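Local coordinates for protein Bacint_00347 (Bacteroides intestinalis DSM 17393, PDB 5MUM) that probably cleaves glycosidic bonds as a beta-propeller glycoside hydrolase of gut Bacteroides, apparently with rhamnosidase activity, at residues A[292-297]-A[314-319]. Numbering follows the deposited sequence.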
ATOM      1  N   TRP A 292      -9.731 -13.572  -4.220  1.00  7.21           N
ATOM      2  CA  TRP A 292      -9.704 -14.525  -5.316  1.00  7.69           C
ATOM      3  C   TRP A 292     -11.001 -15.288  -5.320  1.00  8.16           C
ATOM      4  O   TRP A 292     -11.826 -15.141  -4.414  1.00  7.43           O
ATOM      5  CB  TRP A 292      -8.503 -15.460  -5.226  1.00  7.85           C
ATOM      6  CG  TRP A 292      -8.514 -16.428  -4.105  1.00  7.96           C
ATOM      7  CD1 TRP A 292      -9.206 -17.592  -4.035  1.00  8.18           C
ATOM      8  CD2 TRP A 292      -7.779 -16.320  -2.891  1.00  8.26           C
ATOM      9  NE1 TRP A 292      -8.953 -18.216  -2.864  1.00  8.47           N
ATOM     10  CE2 TRP A 292      -8.069 -17.469  -2.133  1.00  8.50           C
ATOM     11  CE3 TRP A 292      -6.918 -15.362  -2.372  1.00  8.53           C
ATOM     12  CZ2 TRP A 292      -7.539 -17.689  -0.864  1.00  8.71           C
ATOM     13  CZ3 TRP A 292      -6.343 -15.585  -1.100  1.00  8.65           C
ATOM     14  CH2 TRP A 292      -6.663 -16.742  -0.368  1.00  8.93           C
ATOM     15  N   ARG A 293     -11.148 -16.127  -6.334  1.00  9.25           N
ATOM     16  CA  ARG A 293     -12.337 -16.878  -6.581  1.00 10.84           C
ATOM     17  C   ARG A 293     -12.069 -18.385  -6.353  1.00 10.82           C
ATOM     18  O   ARG A 293     -11.054 -18.908  -6.809  1.00 10.61           O
ATOM     19  CB  ARG A 293     -12.712 -16.657  -8.038  1.00 12.45           C
ATOM     20  CG  ARG A 293     -14.127 -16.967  -8.365  1.00 15.30           C
ATOM     21  CD  ARG A 293     -14.246 -17.809  -9.583  1.00 17.60           C
ATOM     22  NE  ARG A 293     -13.366 -17.549 -10.669  1.00 19.98           N
ATOM     23  CZ  ARG A 293     -12.373 -18.344 -11.084  1.00 21.01           C
ATOM     24  NH1 ARG A 293     -12.019 -19.519 -10.477  1.00 22.88           N
ATOM     25  NH2 ARG A 293     -11.721 -17.946 -12.144  1.00 21.60           N
ATOM     26  N   ASP A 294     -12.967 -19.055  -5.648  1.00 11.44           N
ATOM     27  CA  ASP A 294     -12.853 -20.509  -5.429  1.00 13.07           C
ATOM     28  C   ASP A 294     -13.047 -21.239  -6.757  1.00 12.76           C
ATOM     29  O   ASP A 294     -13.761 -20.765  -7.616  1.00 11.79           O
ATOM     30  CB  ASP A 294     -13.945 -21.054  -4.504  1.00 14.87           C
ATOM     31  CG  ASP A 294     -13.763 -20.674  -3.061  1.00 17.50           C
ATOM     32  OD1 ASP A 294     -12.710 -20.175  -2.651  1.00 20.34           O
ATOM     33  OD2 ASP A 294     -14.722 -20.893  -2.301  1.00 22.02           O
ATOM     34  N   PRO A 295     -12.479 -22.440  -6.894  1.00 12.77           N
ATOM     35  CA  PRO A 295     -12.690 -23.191  -8.148  1.00 13.52           C
ATOM     36  C   PRO A 295     -14.156 -23.444  -8.537  1.00 14.42           C
ATOM     37  O   PRO A 295     -14.526 -23.432  -9.734  1.00 14.77           O
ATOM     38  CB  PRO A 295     -11.955 -24.488  -7.870  1.00 13.20           C
ATOM     39  CG  PRO A 295     -10.851 -24.067  -6.969  1.00 13.27           C
ATOM     40  CD  PRO A 295     -11.533 -23.117  -6.015  1.00 13.01           C
ATOM     41  N   ASP A 296     -14.983 -23.627  -7.535  1.00 15.39           N
ATOM     42  CA  ASP A 296     -16.387 -24.029  -7.687  1.00 19.28           C
ATOM     43  C   ASP A 296     -17.331 -22.813  -7.675  1.00 19.79           C
ATOM     44  O   ASP A 296     -18.542 -22.985  -7.598  1.00 20.23           O
ATOM     45  CB  ASP A 296     -16.735 -24.885  -6.473  1.00 23.44           C
ATOM     46  CG  ASP A 296     -16.377 -24.165  -5.186  1.00 27.04           C
ATOM     47  OD1 ASP A 296     -17.057 -23.173  -4.871  1.00 36.32           O
ATOM     48  OD2 ASP A 296     -15.314 -24.462  -4.583  1.00 34.76           O
ATOM     49  N   SER A 297     -16.799 -21.591  -7.674  1.00 16.64           N
ATOM     50  CA  SER A 297     -17.652 -20.396  -7.657  1.00 15.79           C
ATOM     51  C   SER A 297     -17.333 -19.508  -8.851  1.00 14.39           C
ATOM     52  O   SER A 297     -16.222 -19.522  -9.346  1.00 14.39           O
ATOM     53  CB  SER A 297     -17.421 -19.634  -6.333  1.00 15.23           C
ATOM     54  OG  SER A 297     -18.198 -18.452  -6.268  1.00 14.84           O
ATOM     55  N   ASN A 314      -6.040 -19.125   6.012  1.00 10.12           N
ATOM     56  CA  ASN A 314      -6.770 -18.216   5.177  1.00 10.52           C
ATOM     57  C   ASN A 314      -8.270 -18.327   5.472  1.00 10.67           C
ATOM     58  O   ASN A 314      -8.760 -19.378   5.872  1.00 10.48           O
ATOM     59  CB  ASN A 314      -6.439 -18.378   3.697  1.00 10.79           C
ATOM     60  CG  ASN A 314      -6.917 -19.682   3.101  1.00 11.71           C
ATOM     61  OD1 ASN A 314      -8.027 -19.769   2.583  1.00 12.67           O
ATOM     62  ND2 ASN A 314      -6.066 -20.696   3.137  1.00 11.65           N
ATOM     63  N   ARG A 315      -8.976 -17.225   5.275  1.00 10.45           N
ATOM     64  CA  ARG A 315     -10.377 -17.177   5.548  1.00 11.10           C
ATOM     65  C   ARG A 315     -11.043 -16.185   4.587  1.00 10.85           C
ATOM     66  O   ARG A 315     -10.473 -15.148   4.221  1.00  9.73           O
ATOM     67  CB  ARG A 315     -10.580 -16.740   6.978  1.00 12.56           C
ATOM     68  CG  ARG A 315     -12.010 -16.726   7.422  1.00 14.52           C
ATOM     69  CD  ARG A 315     -12.110 -16.291   8.868  1.00 15.74           C
ATOM     70  NE  ARG A 315     -13.510 -16.293   9.244  1.00 17.77           N
ATOM     71  CZ  ARG A 315     -14.036 -15.727  10.317  1.00 18.08           C
ATOM     72  NH1 ARG A 315     -13.297 -15.080  11.215  1.00 19.18           N
ATOM     73  NH2 ARG A 315     -15.343 -15.828  10.482  1.00 19.92           N
ATOM     74  N   GLN A 316     -12.265 -16.520   4.228  1.00 10.45           N
ATOM     75  CA  GLN A 316     -13.092 -15.687   3.396  1.00 10.86           C
ATOM     76  C   GLN A 316     -13.672 -14.615   4.298  1.00 11.05           C
ATOM     77  O   GLN A 316     -14.192 -14.895   5.400  1.00 10.37           O
ATOM     78  CB  GLN A 316     -14.177 -16.534   2.710  1.00 11.38           C
ATOM     79  CG  GLN A 316     -14.958 -15.741   1.675  1.00 12.16           C
ATOM     80  CD  GLN A 316     -15.971 -16.542   0.902  1.00 12.76           C
ATOM     81  OE1 GLN A 316     -17.153 -16.134   0.788  1.00 13.92           O
ATOM     82  NE2 GLN A 316     -15.535 -17.637   0.316  1.00 11.22           N
ATOM     83  N   VAL A 317     -13.598 -13.380   3.843  1.00 10.73           N
ATOM     84  CA  VAL A 317     -14.061 -12.245   4.642  1.00 11.51           C
ATOM     85  C   VAL A 317     -15.452 -11.836   4.208  1.00 12.31           C
ATOM     86  O   VAL A 317     -16.289 -11.495   5.052  1.00 12.09           O
ATOM     87  CB  VAL A 317     -13.086 -11.074   4.471  1.00 11.88           C
ATOM     88  CG1 VAL A 317     -13.528  -9.816   5.219  1.00 12.62           C
ATOM     89  CG2 VAL A 317     -11.705 -11.517   4.901  1.00 12.75           C
ATOM     90  N   SER A 318     -15.666 -11.823   2.894  1.00 11.93           N
ATOM     91  CA  SER A 318     -16.882 -11.335   2.306  1.00 12.70           C
ATOM     92  C   SER A 318     -17.898 -12.447   2.029  1.00 13.72           C
ATOM     93  O   SER A 318     -17.603 -13.632   2.157  1.00 13.09           O
ATOM     94  CB  SER A 318     -16.551 -10.625   0.994  1.00 12.31           C
ATOM     95  OG  SER A 318     -15.906 -11.483   0.070  1.00 11.11           O
ATOM     96  N   ASP A 319     -19.102 -12.037   1.653  1.00 13.89           N
ATOM     97  CA  ASP A 319     -20.171 -12.983   1.313  1.00 16.06           C
ATOM     98  C   ASP A 319     -20.867 -12.422   0.071  1.00 14.78           C
ATOM     99  O   ASP A 319     -22.085 -12.108   0.063  1.00 15.40           O
ATOM    100  CB  ASP A 319     -21.094 -13.124   2.524  1.00 18.28           C
ATOM    101  CG  ASP A 319     -22.264 -14.060   2.292  1.00 21.67           C
ATOM    102  OD1 ASP A 319     -22.150 -15.093   1.582  1.00 25.01           O
ATOM    103  OD2 ASP A 319     -23.324 -13.739   2.858  1.00 27.40           O
TER
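Asp294 OD1 and the backbone O of Trp292 grip the same atom, NH2 of Arg303, the first in a salt bridge and the second in a hydrogen bond; the guanidinium also makes a cation-pi contact with the Trp292 indole. The indole presents its benzene edge to Asn314, whose OD1 lies 4.1 Å from Trp292 CZ2, near the ring plane. The amide is turned 58° from the indole, and the two side chains run roughly perpendicular. In both residues CG sits between the backbone N and the carbonyl carbon (chi1 68° in each), which brings the two groups together across the strand that separates them. That strand, 301-307, is the third of a four-stranded antiparallel propeller blade: Trp292 lies on the second strand, 286-292, Asn314 lies on the outermost fourth, and both side chains rest on Val305 and Cys264. Further along, the Asp294 carboxylate faces the end of the extended Gln316 side chain in a loose approach, which adds to a small interface of 95 Å². A type I turn from Asp294 to Ser297 carries the chain away from the second strand, closed by Ser297 N to Asp294 O at 3.1 Å.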